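Side-chain contacts in sniffer CG10964-PA (Drosophila melanogaster, PDB 1SNY), which binds NADP and probably reduces carbonyl compounds with NADPH, as a member of the short-chain dehydrogenase/reductase family: residues T133-V136 and V137-L141; A144-P147 and L148-A152; G184-Y187 and A188-T191. All blocks are in the same frame, centred on the assembly; numbering follows the deposited sequence.

Contact 1 of 3, residues T133-V136 and V137-L141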
ATOM      1  N   THR A 133      -8.565  -4.612  -6.129  1.00 19.54           N
ATOM      2  CA  THR A 133      -8.430  -6.043  -6.385  1.00 21.19           C
ATOM      3  C   THR A 133      -7.234  -6.709  -5.698  1.00 20.49           C
ATOM      4  O   THR A 133      -7.351  -7.821  -5.178  1.00 20.94           O
ATOM      5  CB  THR A 133      -8.317  -6.328  -7.903  1.00 23.11           C
ATOM      6  OG1 THR A 133      -9.554  -5.999  -8.549  1.00 26.84           O
ATOM      7  CG2 THR A 133      -7.991  -7.799  -8.146  1.00 24.32           C
ATOM      8  N   ASN A 134      -6.091  -6.029  -5.689  1.00 21.17           N
ATOM      9  CA  ASN A 134      -4.888  -6.604  -5.087  1.00 19.17           C
ATOM     10  C   ASN A 134      -4.744  -6.381  -3.587  1.00 18.95           C
ATOM     11  O   ASN A 134      -3.997  -7.099  -2.913  1.00 19.02           O
ATOM     12  CB  ASN A 134      -3.638  -6.050  -5.787  1.00 19.93           C
ATOM     13  CG  ASN A 134      -3.491  -6.561  -7.205  1.00 23.24           C
ATOM     14  OD1 ASN A 134      -4.399  -7.187  -7.748  1.00 23.88           O
ATOM     15  ND2 ASN A 134      -2.343  -6.289  -7.819  1.00 22.79           N
ATOM     16  N   THR A 135      -5.459  -5.403  -3.048  1.00 17.43           N
ATOM     17  CA  THR A 135      -5.313  -5.098  -1.625  1.00 17.31           C
ATOM     18  C   THR A 135      -6.588  -5.259  -0.806  1.00 19.06           C
ATOM     19  O   THR A 135      -6.639  -6.035   0.159  1.00 17.37           O
ATOM     20  CB  THR A 135      -4.792  -3.657  -1.442  1.00 16.89           C
ATOM     21  OG1 THR A 135      -3.642  -3.453  -2.275  1.00 18.60           O
ATOM     22  CG2 THR A 135      -4.432  -3.389   0.027  1.00 18.60           C
ATOM     23  N   VAL A 136      -7.626  -4.530  -1.200  1.00 19.45           N
ATOM     24  CA  VAL A 136      -8.890  -4.576  -0.478  1.00 19.40           C
ATOM     25  C   VAL A 136      -9.547  -5.953  -0.501  1.00 17.99           C
ATOM     26  O   VAL A 136     -10.014  -6.430   0.531  1.00 18.61           O
ATOM     27  CB  VAL A 136      -9.860  -3.512  -1.033  1.00 20.01           C
ATOM     28  CG1 VAL A 136     -11.180  -3.560  -0.268  1.00 19.32           C
ATOM     29  CG2 VAL A 136      -9.236  -2.132  -0.895  1.00 19.60           C
ATOM     30  N   VAL A 137      -9.574  -6.602  -1.664  1.00 19.88           N
ATOM     31  CA  VAL A 137     -10.183  -7.926  -1.769  1.00 19.21           C
ATOM     32  C   VAL A 137      -9.545  -8.937  -0.811  1.00 20.40           C
ATOM     33  O   VAL A 137     -10.232  -9.587  -0.030  1.00 18.98           O
ATOM     34  CB  VAL A 137     -10.116  -8.460  -3.222  1.00 22.12           C
ATOM     35  CG1 VAL A 137     -10.441  -9.952  -3.248  1.00 22.71           C
ATOM     36  CG2 VAL A 137     -11.123  -7.700  -4.103  1.00 20.20           C
ATOM     37  N   PRO A 138      -8.213  -9.079  -0.851  1.00 19.50           N
ATOM     38  CA  PRO A 138      -7.598 -10.044   0.068  1.00 19.40           C
ATOM     39  C   PRO A 138      -7.940  -9.769   1.538  1.00 17.31           C
ATOM     40  O   PRO A 138      -8.120 -10.699   2.318  1.00 15.86           O
ATOM     41  CB  PRO A 138      -6.107  -9.882  -0.217  1.00 20.93           C
ATOM     42  CG  PRO A 138      -6.081  -9.516  -1.665  1.00 20.35           C
ATOM     43  CD  PRO A 138      -7.216  -8.513  -1.774  1.00 18.53           C
ATOM     44  N   ILE A 139      -8.014  -8.495   1.915  1.00 17.52           N
ATOM     45  CA  ILE A 139      -8.328  -8.136   3.301  1.00 18.04           C
ATOM     46  C   ILE A 139      -9.773  -8.510   3.624  1.00 19.38           C
ATOM     47  O   ILE A 139     -10.064  -9.086   4.668  1.00 20.61           O
ATOM     48  CB  ILE A 139      -8.149  -6.611   3.560  1.00 18.03           C
ATOM     49  CG1 ILE A 139      -6.669  -6.222   3.434  1.00 16.28           C
ATOM     50  CG2 ILE A 139      -8.702  -6.242   4.936  1.00 19.17           C
ATOM     51  CD1 ILE A 139      -6.413  -4.721   3.568  1.00 16.57           C
HETATM   52  N   MSE A 140     -10.679  -8.176   2.717  1.00 17.99           N
HETATM   53  CA  MSE A 140     -12.083  -8.480   2.941  1.00 17.04           C
HETATM   54  C   MSE A 140     -12.398  -9.968   2.885  1.00 16.61           C
HETATM   55  O   MSE A 140     -13.261 -10.438   3.624  1.00 18.11           O
HETATM   56  CB  MSE A 140     -12.959  -7.703   1.958  1.00 18.88           C
HETATM   57  CG  MSE A 140     -12.877  -6.185   2.134  1.00 22.54           C
HETATM   58 SE   MSE A 140     -13.295  -5.523   3.904  1.00 27.49          SE
HETATM   59  CE  MSE A 140     -15.256  -5.645   3.831  1.00 25.56           C
ATOM     60  N   LEU A 141     -11.704 -10.718   2.034  1.00 16.57           N
ATOM     61  CA  LEU A 141     -11.947 -12.154   1.969  1.00 19.11           C
ATOM     62  C   LEU A 141     -11.387 -12.791   3.240  1.00 20.02           C
ATOM     63  O   LEU A 141     -11.971 -13.724   3.786  1.00 20.29           O
ATOM     64  CB  LEU A 141     -11.290 -12.780   0.730  1.00 19.37           C
ATOM     65  CG  LEU A 141     -11.646 -14.254   0.493  1.00 21.64           C
ATOM     66  CD1 LEU A 141     -13.164 -14.439   0.555  1.00 24.10           C
ATOM     67  CD2 LEU A 141     -11.124 -14.712  -0.857  1.00 21.45           C
TER

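Contact 2 of 3, residues A144-P147 and L148-A152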
ATOM      1  N   ALA A 144     -13.951 -12.329   5.910  1.00 23.64           N
ATOM      2  CA  ALA A 144     -15.079 -13.240   5.754  1.00 23.80           C
ATOM      3  C   ALA A 144     -14.759 -14.680   6.138  1.00 24.32           C
ATOM      4  O   ALA A 144     -15.580 -15.363   6.741  1.00 22.16           O
ATOM      5  CB  ALA A 144     -15.587 -13.191   4.317  1.00 24.57           C
ATOM      6  N   CYS A 145     -13.562 -15.136   5.792  1.00 22.82           N
ATOM      7  CA  CYS A 145     -13.149 -16.500   6.092  1.00 23.70           C
ATOM      8  C   CYS A 145     -12.685 -16.712   7.521  1.00 24.05           C
ATOM      9  O   CYS A 145     -12.476 -17.850   7.938  1.00 25.48           O
ATOM     10  CB  CYS A 145     -12.018 -16.922   5.150  1.00 22.38           C
ATOM     11  SG  CYS A 145     -12.479 -17.064   3.418  1.00 24.36           S
ATOM     12  N   LEU A 146     -12.528 -15.633   8.280  1.00 25.17           N
ATOM     13  CA  LEU A 146     -12.040 -15.754   9.653  1.00 25.12           C
ATOM     14  C   LEU A 146     -12.756 -16.812  10.502  1.00 23.89           C
ATOM     15  O   LEU A 146     -12.107 -17.621  11.168  1.00 21.42           O
ATOM     16  CB  LEU A 146     -12.077 -14.390  10.355  1.00 26.64           C
ATOM     17  CG  LEU A 146     -10.882 -14.142  11.290  1.00 30.97           C
ATOM     18  CD1 LEU A 146      -9.570 -14.393  10.540  1.00 30.18           C
ATOM     19  CD2 LEU A 146     -10.911 -12.712  11.802  1.00 30.31           C
ATOM     20  N   PRO A 147     -14.100 -16.827  10.491  1.00 24.80           N
ATOM     21  CA  PRO A 147     -14.797 -17.837  11.297  1.00 25.40           C
ATOM     22  C   PRO A 147     -14.372 -19.257  10.923  1.00 24.50           C
ATOM     23  O   PRO A 147     -14.109 -20.090  11.800  1.00 27.74           O
ATOM     24  CB  PRO A 147     -16.270 -17.559  10.992  1.00 25.90           C
ATOM     25  CG  PRO A 147     -16.282 -16.065  10.799  1.00 25.33           C
ATOM     26  CD  PRO A 147     -15.053 -15.849   9.935  1.00 25.62           C
ATOM     27  N   LEU A 148     -14.297 -19.523   9.623  1.00 23.42           N
ATOM     28  CA  LEU A 148     -13.896 -20.835   9.123  1.00 22.88           C
ATOM     29  C   LEU A 148     -12.443 -21.161   9.476  1.00 22.40           C
ATOM     30  O   LEU A 148     -12.120 -22.298   9.827  1.00 20.99           O
ATOM     31  CB  LEU A 148     -14.063 -20.893   7.604  1.00 24.93           C
ATOM     32  CG  LEU A 148     -15.501 -21.075   7.098  1.00 26.04           C
ATOM     33  CD1 LEU A 148     -15.576 -20.813   5.615  1.00 26.35           C
ATOM     34  CD2 LEU A 148     -15.965 -22.483   7.413  1.00 28.13           C
ATOM     35  N   LEU A 149     -11.570 -20.167   9.366  1.00 21.87           N
ATOM     36  CA  LEU A 149     -10.152 -20.361   9.665  1.00 19.89           C
ATOM     37  C   LEU A 149      -9.930 -20.643  11.148  1.00 20.56           C
ATOM     38  O   LEU A 149      -9.056 -21.431  11.519  1.00 22.42           O
ATOM     39  CB  LEU A 149      -9.344 -19.126   9.225  1.00 17.05           C
ATOM     40  CG  LEU A 149      -9.179 -18.899   7.713  1.00 15.09           C
ATOM     41  CD1 LEU A 149      -8.658 -17.495   7.468  1.00 19.02           C
ATOM     42  CD2 LEU A 149      -8.223 -19.952   7.118  1.00 16.35           C
ATOM     43  N   LYS A 150     -10.720 -20.003  12.000  1.00 20.81           N
ATOM     44  CA  LYS A 150     -10.589 -20.206  13.433  1.00 23.40           C
ATOM     45  C   LYS A 150     -11.106 -21.578  13.837  1.00 24.22           C
ATOM     46  O   LYS A 150     -10.566 -22.203  14.751  1.00 24.54           O
ATOM     47  CB  LYS A 150     -11.337 -19.113  14.201  1.00 22.32           C
ATOM     48  CG  LYS A 150     -10.690 -17.754  14.086  1.00 25.77           C
ATOM     49  CD  LYS A 150     -11.507 -16.684  14.792  1.00 27.77           C
ATOM     50  CE  LYS A 150     -10.836 -15.318  14.692  1.00 28.43           C
ATOM     51  NZ  LYS A 150     -11.713 -14.242  15.234  1.00 32.32           N
ATOM     52  N   LYS A 151     -12.158 -22.045  13.167  1.00 24.35           N
ATOM     53  CA  LYS A 151     -12.696 -23.364  13.485  1.00 26.69           C
ATOM     54  C   LYS A 151     -11.649 -24.413  13.132  1.00 26.55           C
ATOM     55  O   LYS A 151     -11.428 -25.363  13.887  1.00 28.02           O
ATOM     56  CB  LYS A 151     -13.981 -23.632  12.699  1.00 29.42           C
ATOM     57  CG  LYS A 151     -15.160 -22.798  13.157  1.00 34.10           C
ATOM     58  CD  LYS A 151     -16.420 -23.138  12.382  1.00 37.73           C
ATOM     59  CE  LYS A 151     -17.587 -22.290  12.853  1.00 39.17           C
ATOM     60  NZ  LYS A 151     -18.823 -22.588  12.082  1.00 41.93           N
ATOM     61  N   ALA A 152     -10.995 -24.229  11.987  1.00 25.02           N
ATOM     62  CA  ALA A 152      -9.972 -25.164  11.539  1.00 25.73           C
ATOM     63  C   ALA A 152      -8.785 -25.108  12.485  1.00 25.76           C
ATOM     64  O   ALA A 152      -8.202 -26.140  12.815  1.00 26.10           O
ATOM     65  CB  ALA A 152      -9.527 -24.828  10.123  1.00 23.24           C
TER

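Contact 3 of 3, residues G184-Y187 and A188-T191. With NAP (NADP nicotinamide-adenine-dinucleotide phosphate), chain B.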
ATOM      1  N   GLY A 184      11.918   1.514 -10.212  1.00 27.50           N
ATOM      2  CA  GLY A 184      10.803   2.449 -10.228  1.00 25.90           C
ATOM      3  C   GLY A 184       9.566   2.049 -11.019  1.00 25.92           C
ATOM      4  O   GLY A 184       9.334   0.868 -11.284  1.00 27.06           O
ATOM      5  N   GLY A 185       8.757   3.044 -11.377  1.00 23.65           N
ATOM      6  CA  GLY A 185       7.541   2.790 -12.139  1.00 24.10           C
ATOM      7  C   GLY A 185       6.577   1.800 -11.494  1.00 25.34           C
ATOM      8  O   GLY A 185       6.694   1.488 -10.303  1.00 23.25           O
HETATM    9  N   MSE A 186       5.618   1.313 -12.285  1.00 25.97           N
HETATM   10  CA  MSE A 186       4.624   0.340 -11.820  1.00 28.38           C
HETATM   11  C   MSE A 186       3.939   0.816 -10.538  1.00 26.98           C
HETATM   12  O   MSE A 186       3.850   0.070  -9.561  1.00 26.07           O
HETATM   13  CB  MSE A 186       5.305  -1.003 -11.546  1.00 33.13           C
HETATM   14  CG  MSE A 186       6.135  -1.535 -12.699  1.00 43.21           C
HETATM   15 SE   MSE A 186       5.080  -2.525 -13.972  1.00 56.58          SE
HETATM   16  CE  MSE A 186       5.342  -4.288 -13.258  1.00 50.16           C
ATOM     17  N   TYR A 187       3.446   2.051 -10.544  1.00 23.75           N
ATOM     18  CA  TYR A 187       2.803   2.598  -9.356  1.00 21.50           C
ATOM     19  C   TYR A 187       1.609   1.819  -8.813  1.00 20.49           C
ATOM     20  O   TYR A 187       1.579   1.491  -7.635  1.00 19.14           O
ATOM     21  CB  TYR A 187       2.414   4.059  -9.590  1.00 21.25           C
ATOM     22  CG  TYR A 187       3.625   4.950  -9.699  1.00 21.39           C
ATOM     23  CD1 TYR A 187       4.314   5.079 -10.903  1.00 21.64           C
ATOM     24  CD2 TYR A 187       4.136   5.604  -8.577  1.00 18.45           C
ATOM     25  CE1 TYR A 187       5.486   5.829 -10.988  1.00 21.57           C
ATOM     26  CE2 TYR A 187       5.301   6.350  -8.651  1.00 18.85           C
ATOM     27  CZ  TYR A 187       5.978   6.457  -9.857  1.00 21.85           C
ATOM     28  OH  TYR A 187       7.168   7.158  -9.926  1.00 20.76           O
ATOM     29  N   ALA A 188       0.624   1.523  -9.655  1.00 19.49           N
ATOM     30  CA  ALA A 188      -0.542   0.786  -9.186  1.00 19.08           C
ATOM     31  C   ALA A 188      -0.156  -0.574  -8.605  1.00 18.80           C
ATOM     32  O   ALA A 188      -0.557  -0.933  -7.493  1.00 18.34           O
ATOM     33  CB  ALA A 188      -1.543   0.602 -10.333  1.00 18.53           C
ATOM     34  N   TYR A 189       0.640  -1.324  -9.357  1.00 19.24           N
ATOM     35  CA  TYR A 189       1.039  -2.651  -8.925  1.00 18.24           C
ATOM     36  C   TYR A 189       1.882  -2.636  -7.654  1.00 18.81           C
ATOM     37  O   TYR A 189       1.545  -3.313  -6.683  1.00 18.51           O
ATOM     38  CB  TYR A 189       1.786  -3.373 -10.048  1.00 19.17           C
ATOM     39  CG  TYR A 189       1.894  -4.864  -9.816  1.00 21.17           C
ATOM     40  CD1 TYR A 189       0.756  -5.681  -9.850  1.00 23.20           C
ATOM     41  CD2 TYR A 189       3.123  -5.457  -9.536  1.00 22.52           C
ATOM     42  CE1 TYR A 189       0.841  -7.050  -9.614  1.00 23.22           C
ATOM     43  CE2 TYR A 189       3.223  -6.829  -9.297  1.00 23.12           C
ATOM     44  CZ  TYR A 189       2.080  -7.619  -9.339  1.00 25.57           C
ATOM     45  OH  TYR A 189       2.184  -8.969  -9.110  1.00 24.65           O
ATOM     46  N   ARG A 190       2.956  -1.851  -7.647  1.00 19.49           N
ATOM     47  CA  ARG A 190       3.821  -1.795  -6.467  1.00 18.48           C
ATOM     48  C   ARG A 190       3.089  -1.345  -5.211  1.00 18.07           C
ATOM     49  O   ARG A 190       3.214  -1.968  -4.155  1.00 19.72           O
ATOM     50  CB  ARG A 190       5.008  -0.865  -6.702  1.00 19.25           C
ATOM     51  CG  ARG A 190       6.039  -1.366  -7.706  1.00 23.66           C
ATOM     52  CD  ARG A 190       7.231  -0.416  -7.715  1.00 24.17           C
ATOM     53  NE  ARG A 190       8.183  -0.670  -8.793  1.00 25.31           N
ATOM     54  CZ  ARG A 190       9.096  -1.634  -8.780  1.00 28.52           C
ATOM     55  NH1 ARG A 190       9.189  -2.455  -7.741  1.00 27.14           N
ATOM     56  NH2 ARG A 190       9.935  -1.761  -9.803  1.00 28.62           N
ATOM     57  N   THR A 191       2.324  -0.263  -5.306  1.00 16.88           N
ATOM     58  CA  THR A 191       1.623   0.197  -4.121  1.00 16.32           C
ATOM     59  C   THR A 191       0.659  -0.849  -3.582  1.00 15.13           C
ATOM     60  O   THR A 191       0.516  -1.002  -2.366  1.00 13.51           O
ATOM     61  CB  THR A 191       0.836   1.511  -4.376  1.00 18.14           C
ATOM     62  OG1 THR A 191      -0.091   1.323  -5.453  1.00 15.35           O
ATOM     63  CG2 THR A 191       1.790   2.645  -4.709  1.00 17.19           C
TER
HETATM   64  PA  NAP B 400      -2.962 -13.993 -14.378  1.00 34.06           P
HETATM   65  O1A NAP B 400      -3.345 -12.760 -14.943  1.00 36.40           O
HETATM   66  O2A NAP B 400      -2.545 -15.225 -15.154  1.00 36.32           O
HETATM   67  O5B NAP B 400      -4.112 -14.513 -13.395  1.00 35.73           O
HETATM   68  C5B NAP B 400      -4.784 -13.570 -12.520  1.00 35.49           C
HETATM   69  C4B NAP B 400      -5.946 -14.452 -11.964  1.00 34.84           C
HETATM   70  O4B NAP B 400      -6.720 -13.579 -11.017  1.00 33.30           O
HETATM   71  C3B NAP B 400      -7.018 -14.882 -13.016  1.00 35.05           C
HETATM   72  O3B NAP B 400      -7.475 -16.187 -12.629  1.00 35.69           O
HETATM   73  C2B NAP B 400      -8.064 -13.795 -12.894  1.00 34.43           C
HETATM   74  O2B NAP B 400      -9.363 -14.103 -13.383  1.00 35.80           O
HETATM   75  C1B NAP B 400      -8.080 -13.521 -11.374  1.00 32.59           C
HETATM   76  N9A NAP B 400      -8.713 -12.235 -11.130  1.00 30.85           N
HETATM   77  C8A NAP B 400      -8.361 -10.945 -11.472  1.00 31.11           C
HETATM   78  N7A NAP B 400      -9.227 -10.023 -11.070  1.00 27.18           N
HETATM   79  C5A NAP B 400     -10.204 -10.766 -10.425  1.00 28.11           C
HETATM   80  C6A NAP B 400     -11.388 -10.349  -9.790  1.00 27.78           C
HETATM   81  N6A NAP B 400     -11.851  -9.079  -9.669  1.00 29.95           N
HETATM   82  N1A NAP B 400     -12.189 -11.353  -9.214  1.00 29.72           N
HETATM   83  C2A NAP B 400     -11.817 -12.706  -9.275  1.00 28.49           C
HETATM   84  N3A NAP B 400     -10.657 -13.143  -9.899  1.00 27.91           N
HETATM   85  C4A NAP B 400      -9.885 -12.136 -10.458  1.00 28.80           C
HETATM   86  O3  NAP B 400      -1.769 -13.744 -13.374  1.00 33.79           O
HETATM   87  PN  NAP B 400      -0.887 -14.698 -12.483  1.00 35.82           P
HETATM   88  O1N NAP B 400       0.523 -14.634 -12.904  1.00 34.15           O
HETATM   89  O2N NAP B 400      -1.538 -16.036 -12.527  1.00 33.07           O
HETATM   90  O5D NAP B 400      -0.990 -14.008 -11.061  1.00 34.68           O
HETATM   91  C5D NAP B 400      -1.301 -14.813  -9.873  1.00 34.55           C
HETATM   92  C4D NAP B 400      -0.902 -14.013  -8.645  1.00 33.92           C
HETATM   93  O4D NAP B 400       0.544 -13.995  -8.523  1.00 33.91           O
HETATM   94  C3D NAP B 400      -1.328 -12.510  -8.642  1.00 33.76           C
HETATM   95  O3D NAP B 400      -1.786 -12.110  -7.328  1.00 33.50           O
HETATM   96  C2D NAP B 400      -0.056 -11.803  -9.088  1.00 33.37           C
HETATM   97  O2D NAP B 400      -0.010 -10.442  -8.723  1.00 31.55           O
HETATM   98  C1D NAP B 400       0.998 -12.605  -8.424  1.00 33.88           C
HETATM   99  N1N NAP B 400       2.336 -12.631  -9.057  1.00 33.27           N
HETATM  100  C2N NAP B 400       2.620 -13.128 -10.369  1.00 34.79           C
HETATM  101  C3N NAP B 400       3.953 -13.075 -10.806  1.00 35.43           C
HETATM  102  C7N NAP B 400       4.315 -13.596 -12.204  1.00 36.64           C
HETATM  103  O7N NAP B 400       5.488 -13.522 -12.521  1.00 36.09           O
HETATM  104  N7N NAP B 400       3.405 -14.090 -12.999  1.00 34.88           N
HETATM  105  C4N NAP B 400       5.019 -12.532  -9.955  1.00 36.38           C
HETATM  106  C5N NAP B 400       4.674 -12.055  -8.667  1.00 34.79           C
HETATM  107  C6N NAP B 400       3.335 -12.097  -8.200  1.00 35.24           C
HETATM  108  P2B NAP B 400      -9.842 -13.789 -14.922  1.00 38.77           P
HETATM  109  O1X NAP B 400      -9.264 -14.922 -15.775  1.00 35.96           O
HETATM  110  O2X NAP B 400     -11.326 -13.845 -14.773  1.00 35.62           O
HETATM  111  O3X NAP B 400      -9.263 -12.437 -15.313  1.00 35.63           O

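Contact 1 of 3, residues T133-V136 and V137-L141
Val136 and Met140, one helical turn apart, lie side by side and point the same way, with Val136 CG1 3.9 Å from Met140 CG. The valine brings this branch alongside because CG1 stands anti to its backbone N (chi1 -180°). Met140, present as selenomethionine, sets CG beside its own N and then bends twice, so that its selenium end leaves the preceding turn. The backbone bond from Met140 N to Val136 O, 2.9 Å long, joins the same two residues.

Pro138 breaks this regularity. Its nitrogen has no hydrogen to give, and the ring faces the carbonyl it cannot bond, CG 3.4 Å from Asn134 O; CD also lies 3.2 Å from Thr135 O. The helix is kinked here and widens to a pi-type turn just before. The bond from Ile139 N to Thr135 O is weak, at 3.3 Å, while Ile139 CG1 lies close to the same oxygen and CD1 runs out beside the methyl of Thr135.

Polar ends are tied to the neighbouring helix 187-207, where Thr135 OG1 bonds to Ser192 O and Asn134 ND2 to Ser192 OG; Asn134 ND2 also binds Ile112 O. Val136, Ile139 and Met140 meet helix 124-155 of the second subunit, whereas Val137 and Leu141 turn to Tyr87 of helix 87-98, and Leu141 also reaches Leu106 on strand 105-108.

Contact 2 of 3, residues A144-P147 and L148-A152
Lys150 folds back along the helix onto Leu146, four residues earlier. Its CB stands 3.5 Å from Leu146 O, the oxygen that accepts the backbone N-H of Lys150. CG, set beside the backbone N and anti to the carbonyl carbon (chi1 -70°), comes closer, 3.2 Å from Leu146 O, and CD lies 3.8 Å from Leu146 O. From there the fully extended chain crosses the leucine obliquely: CE sits 3.6 Å from Leu146 CG, and NZ ends 3.8 Å from Leu146 CD2. Elsewhere Lys150 also touches Gln210 and Ile212, while Leu146 meets Thr120 of the second subunit.

These are the i to i+4 contacts of the long helix 124-155 of the Rossmann fold, here in a part kinked at Pro147, whose nitrogen cannot bond to the turn before. Past the kink the regular bonds resume, Leu149 N giving to Cys145 O at 2.9 Å. Leu149 CD1 lies 4.1 Å from Cys145 CB on another side of the helix. Lys151 starts in the same way as Lys150, its CG 3.2 Å from Pro147 O, but its NZ goes on to a salt bridge with Glu95 of helix 87-98. Leu148 faces the same helix, packing on Val91, Ile94 and Thr98.

Contact 3 of 3, residues G184-Y187 and A188-T191
With CG beside its backbone N (chi1 -69°) and the chain extended as far as NE, Arg190 runs back past Met186 and lays the edge of its guanidinium against Gly184 and Gly185. Tyr189 takes the other course: CG is anti to N (chi1 -164°), which sends the ring away from the loop toward NADP.

NE and NH2 of Arg190 grip Gly184 O side-on, each at 3.1 Å, from the same face of the carbonyl. The oxygen lies in the guanidinium plane, yet NE stands 65° out of the carbonyl plane. NE makes a further weak bond to Gly185 O at 3.0 Å, and NH1 binds Leu175 O. These carbonyls probably ease the buried arginine charge. An alanine here is likely to leave Gly184 O and Leu175 O without their donor and the segment before the helix freer to move.

Met186, present as selenomethionine, is the N-cap residue; its O accepts from Arg190 N at 2.9 Å, and its CB packs on Arg190 CG. Both glycines have positive phi, which suits their lack of a side chain. Tyr187 OH and Gly185 N bind Asp206 of the second subunit.

Tyr189 and Lys193 have the YxxxK spacing of short-chain dehydrogenases. Tyr189 OH is hydrogen-bonded to NAP O2D at 2.7 Å, at the ring edge, while Lys193 NZ also binds NADP. The hydroxyl-ribose bond probably helps to place the cofactor's nicotinamide half.

In the fold
Contacts 1 and 2 follow each other along helix 124-155, their centres about 16 Å apart, each with a proline kink. Contact 3 starts the adjacent helix 187-207, its centre about 17 Å from that of contact 1, and the two touch where Asn134 ND2 packs 3.7 Å from Tyr189 CE1. This junction lies beside the NADP pocket: Tyr189 binds the cofactor and the Thr133 side chain comes within about 4 Å of it. Contact 2 is remote, its centre about 32 Å from that of contact 3 and the side chain of Cys145 about 13 Å from NADP. All three contacts reach the second subunit, contact 2 through Leu146, consistent with the helix-bundle interface common in this family.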